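Local atomic coordinates of aldehyde dehydrogenase (Trypanosoma brucei, PDB entry 5MYP), a protein that probably oxidises aldehydes to carboxylic acids with NAD+ as the electron acceptor. Residues Arg44-Leu47 / Asn48-Glu51; Lys165-Pro168 / Lys169-Ser173. All blocks are in the same frame, centred on the assembly; numbering follows the deposited sequence.

Contact 1 (Arg44-Leu47 / Asn48-Glu51); sequences RSLL and NLVE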
ATOM      1  N   ARG A  44      23.228  11.987   8.068  0.70 19.01           N
ATOM      2  CA  ARG A  44      24.377  12.187   8.971  0.70 19.54           C
ATOM      3  C   ARG A  44      24.100  13.258  10.033  0.70 18.73           C
ATOM      4  O   ARG A  44      24.505  13.113  11.185  0.70 18.28           O
ATOM      5  CB  ARG A  44      25.643  12.558   8.190  0.70 20.85           C
ATOM      6  CG  ARG A  44      26.290  11.385   7.462  0.70 22.18           C
ATOM      7  CD  ARG A  44      27.718  11.691   7.026  0.70 23.39           C
ATOM      8  NE  ARG A  44      27.899  13.063   6.540  0.70 24.27           N
ATOM      9  CZ  ARG A  44      27.842  13.468   5.265  0.70 25.18           C
ATOM     10  NH1 ARG A  44      27.611  12.620   4.256  0.70 25.74           N
ATOM     11  NH2 ARG A  44      28.032  14.758   4.990  0.70 25.51           N
ATOM     12  N   SER A  45      23.404  14.343   9.641  0.50 18.10           N
ATOM     13  CA  SER A  45      23.006  15.416  10.571  0.50 17.72           C
ATOM     14  C   SER A  45      21.980  14.941  11.597  0.50 17.42           C
ATOM     15  O   SER A  45      22.033  15.349  12.756  0.50 17.47           O
ATOM     16  CB  SER A  45      22.444  16.620   9.811  0.50 17.64           C
ATOM     17  OG  SER A  45      23.353  17.077   8.827  0.50 17.42           O
ATOM     18  N   LEU A  46      21.048  14.086  11.175  1.00 17.05           N
ATOM     19  CA  LEU A  46      20.084  13.467  12.100  1.00 16.61           C
ATOM     20  C   LEU A  46      20.752  12.456  13.045  1.00 16.30           C
ATOM     21  O   LEU A  46      20.340  12.324  14.193  1.00 15.75           O
ATOM     22  CB  LEU A  46      18.909  12.833  11.346  1.00 16.46           C
ATOM     23  CG  LEU A  46      17.932  13.847  10.747  1.00 16.50           C
ATOM     24  CD1 LEU A  46      16.945  13.184   9.800  1.00 16.45           C
ATOM     25  CD2 LEU A  46      17.190  14.616  11.831  1.00 16.68           C
ATOM     26  N   LEU A  47      21.783  11.755  12.572  1.00 16.38           N
ATOM     27  CA  LEU A  47      22.629  10.947  13.460  1.00 16.71           C
ATOM     28  C   LEU A  47      23.273  11.831  14.529  1.00 16.79           C
ATOM     29  O   LEU A  47      23.242  11.494  15.718  1.00 16.46           O
ATOM     30  CB  LEU A  47      23.710  10.193  12.678  1.00 16.92           C
ATOM     31  CG  LEU A  47      24.707   9.326  13.453  1.00 17.14           C
ATOM     32  CD1 LEU A  47      23.997   8.296  14.306  1.00 17.35           C
ATOM     33  CD2 LEU A  47      25.657   8.646  12.481  1.00 17.66           C
ATOM     34  N   ASN A  48      23.825  12.969  14.101  1.00 17.28           N
ATOM     35  CA  ASN A  48      24.397  13.952  15.034  1.00 17.66           C
ATOM     36  C   ASN A  48      23.346  14.487  16.013  1.00 17.55           C
ATOM     37  O   ASN A  48      23.637  14.642  17.198  1.00 17.35           O
ATOM     38  CB  ASN A  48      25.068  15.120  14.290  1.00 18.16           C
ATOM     39  CG  ASN A  48      26.263  14.689  13.445  1.00 18.76           C
ATOM     40  OD1 ASN A  48      26.692  15.423  12.546  1.00 19.33           O
ATOM     41  ND2 ASN A  48      26.805  13.507  13.722  1.00 18.86           N
ATOM     42  N   LEU A  49      22.132  14.754  15.525  1.00 17.55           N
ATOM     43  CA  LEU A  49      21.004  15.158  16.388  1.00 17.64           C
ATOM     44  C   LEU A  49      20.802  14.176  17.546  1.00 17.57           C
ATOM     45  O   LEU A  49      20.680  14.587  18.700  1.00 17.17           O
ATOM     46  CB  LEU A  49      19.704  15.286  15.577  1.00 17.92           C
ATOM     47  CG  LEU A  49      18.364  15.413  16.318  1.00 18.17           C
ATOM     48  CD1 LEU A  49      18.304  16.692  17.122  1.00 18.52           C
ATOM     49  CD2 LEU A  49      17.197  15.367  15.345  1.00 18.34           C
ATOM     50  N   VAL A  50      20.779  12.884  17.226  1.00 17.70           N
ATOM     51  CA  VAL A  50      20.556  11.844  18.231  1.00 18.07           C
ATOM     52  C   VAL A  50      21.775  11.693  19.146  1.00 18.38           C
ATOM     53  O   VAL A  50      21.635  11.724  20.369  1.00 18.43           O
ATOM     54  CB  VAL A  50      20.181  10.494  17.579  1.00 18.01           C
ATOM     55  CG1 VAL A  50      20.079   9.386  18.630  1.00 18.15           C
ATOM     56  CG2 VAL A  50      18.856  10.623  16.816  1.00 18.04           C
ATOM     57  N   GLU A  51      22.959  11.543  18.550  1.00 19.07           N
ATOM     58  CA  GLU A  51      24.188  11.273  19.316  1.00 19.79           C
ATOM     59  C   GLU A  51      24.650  12.441  20.195  1.00 19.66           C
ATOM     60  O   GLU A  51      25.023  12.229  21.349  1.00 19.54           O
ATOM     61  CB  GLU A  51      25.325  10.841  18.386  1.00 20.61           C
ATOM     62  CG  GLU A  51      25.114   9.470  17.765  1.00 21.45           C
ATOM     63  CD  GLU A  51      26.336   8.971  17.008  1.00 22.30           C
ATOM     64  OE1 GLU A  51      27.090   9.795  16.444  1.00 23.57           O
ATOM     65  OE2 GLU A  51      26.545   7.742  16.969  1.00 23.17           O
TER
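Four successive i to i+4 backbone bonds, from Asn48 N, Leu49 N, Val50 N and Glu51 N back to the carbonyls of Arg44, Ser45, Leu46 and Leu47, make Arg44-Glu51 two regular turns within the alpha-helix 36-52, the bond from Glu51 N to Leu47 O being the straightest at 171° at the hydrogen. The flanks of this helix meet three others, helices 157-170, 132-143 and 69-95. Leu46 and Leu49, three residues apart, run side by side in the same direction, and their CD2 methyls meet at 3.6 Å. Leu49 packs on Leu166 and Tyr170 of helix 157-170, while Leu46 reaches Leu139 and Leu142 of helix 132-143, and Val50 touches Leu135 of the same helix. Another flank carries Leu47 and Glu51, one turn apart. Leu47 sends CG anti to its backbone N (chi1 178°), which carries its CD1 methyl along the helix to the Glu51 carboxylate. Helix 69-95 borders this pair, with Val84 and Trp85 against Leu47 and Arg81 against Glu51; Lys490 of the second subunit packs on Glu51 as well. The Asn48 amide lies against Arg44 O, its CG 3.3 Å from that oxygen, but ND2 stands at too poor an angle for a hydrogen bond, and the oxygen is taken by Asn48 N. The Glu51 chain, extended beyond CG, crosses the Leu47 side chain at a slant, bringing its CD to 3.6 Å from Leu47 CD1.

Contact 2 (Lys165-Pro168 / Lys169-Ser173); sequences KLLP and KYVSS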
ATOM      1  N   LYS A 165      13.007  22.220  19.396  1.00 16.45           N
ATOM      2  CA  LYS A 165      14.156  23.112  19.592  1.00 17.06           C
ATOM      3  C   LYS A 165      15.385  22.655  18.782  1.00 16.94           C
ATOM      4  O   LYS A 165      16.018  23.465  18.101  1.00 16.76           O
ATOM      5  CB  LYS A 165      14.515  23.208  21.083  1.00 17.85           C
ATOM      6  CG  LYS A 165      15.674  24.157  21.391  1.00 18.69           C
ATOM      7  CD  LYS A 165      16.099  24.131  22.850  1.00 19.39           C
ATOM      8  CE  LYS A 165      17.533  24.627  23.000  1.00 19.80           C
ATOM      9  NZ  LYS A 165      17.907  24.957  24.405  1.00 20.45           N
ATOM     10  N   LEU A 166      15.704  21.364  18.852  1.00 16.83           N
ATOM     11  CA  LEU A 166      16.959  20.842  18.288  1.00 16.89           C
ATOM     12  C   LEU A 166      16.936  20.615  16.781  1.00 17.09           C
ATOM     13  O   LEU A 166      17.929  20.879  16.117  1.00 16.51           O
ATOM     14  CB  LEU A 166      17.369  19.539  18.980  1.00 16.81           C
ATOM     15  CG  LEU A 166      17.823  19.640  20.435  1.00 16.84           C
ATOM     16  CD1 LEU A 166      18.012  18.245  21.003  1.00 16.94           C
ATOM     17  CD2 LEU A 166      19.109  20.442  20.567  1.00 17.05           C
ATOM     18  N   LEU A 167      15.816  20.126  16.248  1.00 17.63           N
ATOM     19  CA  LEU A 167      15.766  19.658  14.854  1.00 18.13           C
ATOM     20  C   LEU A 167      16.214  20.700  13.804  1.00 17.95           C
ATOM     21  O   LEU A 167      17.021  20.361  12.932  1.00 17.28           O
ATOM     22  CB  LEU A 167      14.377  19.081  14.512  1.00 18.69           C
ATOM     23  CG  LEU A 167      14.200  18.352  13.175  1.00 19.39           C
ATOM     24  CD1 LEU A 167      15.107  17.138  13.098  1.00 19.51           C
ATOM     25  CD2 LEU A 167      12.738  17.965  12.999  1.00 19.84           C
ATOM     26  N   PRO A 168      15.734  21.966  13.907  1.00 18.14           N
ATOM     27  CA  PRO A 168      16.189  23.012  12.971  1.00 18.27           C
ATOM     28  C   PRO A 168      17.705  23.254  12.939  1.00 18.11           C
ATOM     29  O   PRO A 168      18.228  23.690  11.919  1.00 18.27           O
ATOM     30  CB  PRO A 168      15.463  24.272  13.458  1.00 18.41           C
ATOM     31  CG  PRO A 168      14.283  23.763  14.191  1.00 18.56           C
ATOM     32  CD  PRO A 168      14.743  22.499  14.856  1.00 18.35           C
ATOM     33  N   LYS A 169      18.395  22.976  14.040  1.00 17.97           N
ATOM     34  CA  LYS A 169      19.857  23.098  14.090  1.00 17.97           C
ATOM     35  C   LYS A 169      20.594  22.014  13.291  1.00 17.50           C
ATOM     36  O   LYS A 169      21.760  22.196  12.953  1.00 17.45           O
ATOM     37  CB  LYS A 169      20.323  23.177  15.550  1.00 18.56           C
ATOM     38  CG  LYS A 169      19.761  24.433  16.222  1.00 19.01           C
ATOM     39  CD  LYS A 169      20.382  24.748  17.572  1.00 19.42           C
ATOM     40  CE  LYS A 169      19.942  23.773  18.643  1.00 19.61           C
ATOM     41  NZ  LYS A 169      20.378  24.253  19.990  1.00 19.89           N
ATOM     42  N   TYR A 170      19.909  20.910  12.978  1.00 16.61           N
ATOM     43  CA  TYR A 170      20.484  19.814  12.190  1.00 16.22           C
ATOM     44  C   TYR A 170      19.907  19.651  10.776  1.00 15.92           C
ATOM     45  O   TYR A 170      20.641  19.273   9.860  1.00 15.65           O
ATOM     46  CB  TYR A 170      20.378  18.502  12.971  1.00 16.07           C
ATOM     47  CG  TYR A 170      21.134  18.558  14.278  1.00 15.93           C
ATOM     48  CD1 TYR A 170      20.529  19.059  15.422  1.00 15.88           C
ATOM     49  CD2 TYR A 170      22.461  18.134  14.369  1.00 15.98           C
ATOM     50  CE1 TYR A 170      21.210  19.128  16.629  1.00 15.73           C
ATOM     51  CE2 TYR A 170      23.152  18.195  15.572  1.00 15.77           C
ATOM     52  CZ  TYR A 170      22.523  18.694  16.700  1.00 15.83           C
ATOM     53  OH  TYR A 170      23.189  18.752  17.905  1.00 15.79           O
ATOM     54  N   VAL A 171      18.612  19.920  10.599  1.00 15.31           N
ATOM     55  CA  VAL A 171      17.967  19.819   9.287  1.00 15.09           C
ATOM     56  C   VAL A 171      17.089  21.033   9.037  1.00 14.90           C
ATOM     57  O   VAL A 171      16.363  21.472   9.932  1.00 14.35           O
ATOM     58  CB  VAL A 171      17.099  18.543   9.174  1.00 15.19           C
ATOM     59  CG1 VAL A 171      16.563  18.382   7.751  1.00 15.32           C
ATOM     60  CG2 VAL A 171      17.889  17.317   9.609  1.00 15.36           C
ATOM     61  N   SER A 172      17.151  21.555   7.815  1.00 14.76           N
ATOM     62  CA  SER A 172      16.372  22.722   7.409  1.00 14.96           C
ATOM     63  C   SER A 172      14.870  22.537   7.629  1.00 15.16           C
ATOM     64  O   SER A 172      14.355  21.435   7.455  1.00 14.86           O
ATOM     65  CB  SER A 172      16.620  23.004   5.923  1.00 14.91           C
ATOM     66  OG  SER A 172      15.685  23.936   5.406  1.00 15.32           O
ATOM     67  N   SER A 173      14.178  23.616   7.995  0.50 15.40           N
ATOM     68  CA  SER A 173      12.715  23.608   8.110  0.50 15.57           C
ATOM     69  C   SER A 173      12.018  23.439   6.748  0.50 15.68           C
ATOM     70  O   SER A 173      10.862  23.002   6.688  0.50 15.69           O
ATOM     71  CB  SER A 173      12.221  24.877   8.813  0.50 15.72           C
ATOM     72  OG  SER A 173      12.515  24.824  10.198  0.50 15.77           O
TER
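Lys169 N and Tyr170 N each reach back three residues, to Leu166 O and Leu167 O, and Val171 N reaches back four to Leu167 O, a loosened pattern of bonds in the last part of helix 157-170, which belongs to a beta-alpha-beta unit between strands 147-151 and 176-178. Two donors therefore grip Leu167 O. Val171 N approaches it nearly end-on at 2.9 Å, with C=O...N at 169°, whereas Tyr170 N comes from above the carbonyl plane. The bond from Lys169 N to Leu166 O is bent, 135° at the hydrogen. Pro168 has no N-H to offer the turn before it, and the helix is kinked there; its own CA makes a CA-H...O contact of 3.4 Å with Val171 O. Tyr170 turns the edge of its ring to the backbone, with CD1 3.2 Å from Leu166 O and that oxygen in the ring plane. On the outer flank the Lys169 chain, bent at chi3 (-72°), doubles back along the helix to bring CE to 3.9 Å from Leu166 CD2. There it crosses Lys165 with like-charged ends near each other, the two NZ atoms 5.1 Å apart. Farther out, Leu167 and Val171 face Val176 of the following strand, and Ser172 OG takes the N-H of Asp174 in the turn toward it. The far end of the Tyr170 ring is fixed against the end of helix 36-52, where its OH is hydrogen-bonded to both Glu52 OE1 and Asn53 ND2.

How the contacts relate
Both contacts are local, each lying within or at the end of a single helix, and the two helices pack on each other. Both are partly buried, but contact 2 has four exposed residues, Lys165, Pro168, Lys169 and Ser173, where contact 1 has just Arg44. Contact 1 lies inside the regular helix 36-52; contact 2 is where helix 157-170 gives way to the turn before strand 176-178. The helices share an apolar seam in which the CD2 methyls of Leu46 and Leu49 both reach Leu167 CD1, each at 3.5 Å. Away from that seam contact 1 has Leu47 and Glu51 against helix 69-95, with Glu51 also touching the second subunit, whereas contact 2 presents lysines and a proline at the surface.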